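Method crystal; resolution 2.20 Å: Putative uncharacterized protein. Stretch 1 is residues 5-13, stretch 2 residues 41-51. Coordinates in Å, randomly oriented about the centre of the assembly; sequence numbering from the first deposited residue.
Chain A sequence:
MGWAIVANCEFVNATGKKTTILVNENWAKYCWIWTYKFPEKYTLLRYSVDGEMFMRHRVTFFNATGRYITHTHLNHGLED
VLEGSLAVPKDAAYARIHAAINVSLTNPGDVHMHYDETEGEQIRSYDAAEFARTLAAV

Stretch 1 (5-13) IVANCEFVN
Stretch 2, residues 41-51: KYTLLRYSVDG

The two stretches form neighbouring antiparallel strands of a β-sheet, joined by a regular backbone ladder and packed through an apolar cluster on one face. Strand axes approach to 4.6 Å, with N-to-C directions 165° apart, and both chains keep extended torsions, phi −90 to −149° and psi 108 to 156° from Val6–Val12 and Leu44–Asp50. Register pairs sum to 56: Val6–Asp50, Asn8–Ser48, Glu10–Arg46 and Val12–Leu44 are hydrogen-bonded pairs (CA–CA 4.9–5.2 Å), alternating with the non-hydrogen-bonded pairs Ala7–Val49, Cys9–Tyr47 and Phe11–Leu45 (4.4–4.7 Å).

Each hydrogen-bonded pair is closed by two N-to-O bonds, among them Val6 N to Asp50 O (2.9 Å), Asn8 N to Ser48 O (2.9 Å) and Arg46 N to Glu10 O (2.8 Å). The ladder changes at its far end: Val12 O accepts Thr43 N at 2.8 Å, while Leu44 N reaches Val12 O only weakly at 3.4 Å. A water donates to Val6 O (3.0 Å) and Ser48 O (3.1 Å), joining two acceptors that could not bond each other.

Ala7, Cys9, Phe11, Leu45, Tyr47 and Val49 share one face. Phe11 (chi1 m, chi2 97°) sets its CB 3.4 Å from the Tyr42 ring centroid, almost on the ring normal; Tyr42 is also m, and the two rings lie oblique, planes at 31°. The end of the Leu45 side chain (t, p) comes nearer the opposing stretch, placing CD1 over the Phe11 ring, 3.7 Å from its centroid, and 3.6 Å from Cys9 CB. Val49 (t) meets Ile5, CG1 to CG2 at 3.8 Å.

On the other face, the opposite charges of Glu10 (m, t) and Arg46 (m, t, p) attract in a long salt bridge, OE1 to NE 3.8 Å, mainly electrostatic at this distance, with the carboxylate oxygen at the guanidinium edge. Val12 and Leu44, both t, make apolar contact, CB to CB 4.1 Å.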

# COMPACT_ATOMS: atom_id res chain seq x y z
N ILE A 5 5.63 -8.19 6.76
CA ILE A 5 5.52 -6.72 6.41
C ILE A 5 4.42 -6.03 7.21
O ILE A 5 3.23 -6.37 7.12
CB ILE A 5 5.29 -6.50 4.89
CG1 ILE A 5 6.26 -7.35 4.08
CG2 ILE A 5 5.44 -5.02 4.50
CD1 ILE A 5 5.58 -8.12 2.98
N VAL A 6 4.82 -5.04 8.00
CA VAL A 6 3.90 -4.29 8.84
C VAL A 6 4.15 -2.84 8.54
O VAL A 6 5.25 -2.35 8.72
CB VAL A 6 4.11 -4.62 10.33
CG1 VAL A 6 3.21 -3.74 11.21
CG2 VAL A 6 3.82 -6.10 10.58
N ALA A 7 3.13 -2.17 8.04
CA ALA A 7 3.26 -0.78 7.64
C ALA A 7 2.47 0.12 8.58
O ALA A 7 1.30 -0.12 8.87
CB ALA A 7 2.80 -0.59 6.19
N ASN A 8 3.15 1.15 9.09
CA ASN A 8 2.51 2.18 9.88
C ASN A 8 2.39 3.41 8.98
O ASN A 8 3.39 4.03 8.63
CB ASN A 8 3.34 2.48 11.14
CG ASN A 8 2.64 3.45 12.11
OD1 ASN A 8 2.64 4.66 11.91
ND2 ASN A 8 2.04 2.90 13.17
N CYS A 9 1.15 3.72 8.57
CA CYS A 9 0.89 4.86 7.69
C CYS A 9 0.19 6.00 8.42
O CYS A 9 -0.91 5.82 8.95
CB CYS A 9 0.01 4.44 6.50
SG CYS A 9 0.57 2.99 5.60
N GLU A 10 0.86 7.16 8.43
CA GLU A 10 0.26 8.42 8.86
C GLU A 10 -0.14 9.26 7.64
O GLU A 10 0.72 9.79 6.94
CB GLU A 10 1.21 9.24 9.74
CG GLU A 10 1.48 8.65 11.11
CD GLU A 10 2.35 9.56 12.01
OE1 GLU A 10 3.08 10.44 11.48
OE2 GLU A 10 2.29 9.38 13.25
N PHE A 11 -1.44 9.34 7.40
CA PHE A 11 -2.01 10.20 6.38
C PHE A 11 -2.29 11.54 7.01
O PHE A 11 -2.93 11.60 8.05
CB PHE A 11 -3.28 9.59 5.81
CG PHE A 11 -3.02 8.44 4.88
CD1 PHE A 11 -3.08 7.14 5.34
CD2 PHE A 11 -2.69 8.67 3.55
CE1 PHE A 11 -2.83 6.08 4.49
CE2 PHE A 11 -2.44 7.61 2.69
CZ PHE A 11 -2.51 6.32 3.16
N VAL A 12 -1.77 12.59 6.39
CA VAL A 12 -1.85 13.95 6.93
C VAL A 12 -2.74 14.78 6.01
O VAL A 12 -2.54 14.77 4.81
CB VAL A 12 -0.44 14.61 7.02
CG1 VAL A 12 -0.48 15.91 7.82
CG2 VAL A 12 0.56 13.65 7.64
N ASN A 13 -3.74 15.47 6.57
CA ASN A 13 -4.57 16.37 5.76
C ASN A 13 -3.92 17.75 5.57
O ASN A 13 -2.78 17.94 5.98
CB ASN A 13 -6.02 16.44 6.27
CG ASN A 13 -6.17 17.21 7.59
OD1 ASN A 13 -5.22 17.82 8.09
ND2 ASN A 13 -7.38 17.18 8.15
N LYS A 41 -9.46 14.51 1.97
CA LYS A 41 -8.25 14.70 1.15
C LYS A 41 -6.99 14.71 2.02
O LYS A 41 -6.94 15.33 3.09
CB LYS A 41 -8.33 15.99 0.30
CG LYS A 41 -9.63 16.11 -0.52
CD LYS A 41 -9.57 17.22 -1.57
CE LYS A 41 -10.94 17.41 -2.28
NZ LYS A 41 -10.85 18.04 -3.65
N TYR A 42 -5.98 13.99 1.58
CA TYR A 42 -4.73 13.99 2.32
C TYR A 42 -3.73 14.65 1.43
O TYR A 42 -3.93 14.68 0.22
CB TYR A 42 -4.30 12.56 2.63
CG TYR A 42 -5.20 11.81 3.58
CD1 TYR A 42 -5.50 12.32 4.84
CD2 TYR A 42 -5.72 10.57 3.23
CE1 TYR A 42 -6.31 11.62 5.72
CE2 TYR A 42 -6.53 9.86 4.11
CZ TYR A 42 -6.82 10.39 5.34
OH TYR A 42 -7.64 9.68 6.18
N THR A 43 -2.64 15.16 2.00
CA THR A 43 -1.60 15.80 1.21
C THR A 43 -0.25 15.13 1.39
O THR A 43 0.67 15.34 0.60
CB THR A 43 -1.43 17.25 1.59
OG1 THR A 43 -1.08 17.31 2.98
CG2 THR A 43 -2.74 18.04 1.34
N LEU A 44 -0.13 14.31 2.43
CA LEU A 44 1.15 13.72 2.75
C LEU A 44 0.94 12.35 3.39
O LEU A 44 0.02 12.17 4.20
CB LEU A 44 1.95 14.65 3.70
CG LEU A 44 3.45 14.35 3.86
CD1 LEU A 44 4.21 14.62 2.57
CD2 LEU A 44 4.06 15.12 5.02
N LEU A 45 1.75 11.39 2.98
CA LEU A 45 1.79 10.09 3.63
C LEU A 45 3.15 9.89 4.31
O LEU A 45 4.17 9.89 3.64
CB LEU A 45 1.53 8.96 2.61
CG LEU A 45 1.80 7.51 3.07
CD1 LEU A 45 0.92 7.13 4.24
CD2 LEU A 45 1.61 6.51 1.94
N ARG A 46 3.16 9.76 5.63
CA ARG A 46 4.38 9.41 6.36
C ARG A 46 4.31 7.93 6.74
O ARG A 46 3.40 7.50 7.42
CB ARG A 46 4.56 10.28 7.60
CG ARG A 46 4.48 11.79 7.33
CD ARG A 46 4.43 12.62 8.61
NE ARG A 46 5.63 12.44 9.43
CZ ARG A 46 6.79 13.07 9.22
NH1 ARG A 46 6.93 13.93 8.21
NH2 ARG A 46 7.83 12.82 10.03
N TYR A 47 5.28 7.15 6.29
CA TYR A 47 5.23 5.72 6.52
C TYR A 47 6.40 5.22 7.35
O TYR A 47 7.46 5.84 7.39
CB TYR A 47 5.18 4.97 5.18
CG TYR A 47 6.33 5.32 4.27
CD1 TYR A 47 7.55 4.65 4.37
CD2 TYR A 47 6.20 6.33 3.30
CE1 TYR A 47 8.62 4.98 3.54
CE2 TYR A 47 7.26 6.66 2.46
CZ TYR A 47 8.47 5.99 2.59
OH TYR A 47 9.53 6.31 1.75
N SER A 48 6.20 4.08 8.01
CA SER A 48 7.27 3.32 8.61
C SER A 48 6.99 1.85 8.31
O SER A 48 5.99 1.31 8.77
CB SER A 48 7.29 3.56 10.12
OG SER A 48 8.42 2.92 10.71
N VAL A 49 7.85 1.21 7.51
CA VAL A 49 7.57 -0.15 7.07
C VAL A 49 8.54 -1.15 7.68
O VAL A 49 9.74 -1.07 7.46
CB VAL A 49 7.59 -0.30 5.52
CG1 VAL A 49 7.29 -1.73 5.15
CG2 VAL A 49 6.57 0.63 4.87
N ASP A 50 7.99 -2.09 8.44
CA ASP A 50 8.75 -3.16 9.06
C ASP A 50 8.76 -4.36 8.11
O ASP A 50 7.72 -4.97 7.88
CB ASP A 50 8.09 -3.55 10.38
CG ASP A 50 9.06 -4.12 11.38
OD1 ASP A 50 10.09 -4.71 10.98
OD2 ASP A 50 8.78 -3.98 12.60
N GLY A 51 9.92 -4.65 7.52
CA GLY A 51 10.05 -5.75 6.59
C GLY A 51 11.42 -6.42 6.69
O GLY A 51 11.87 -6.79 7.78
O HOH W 1 5.66 -0.64 11.10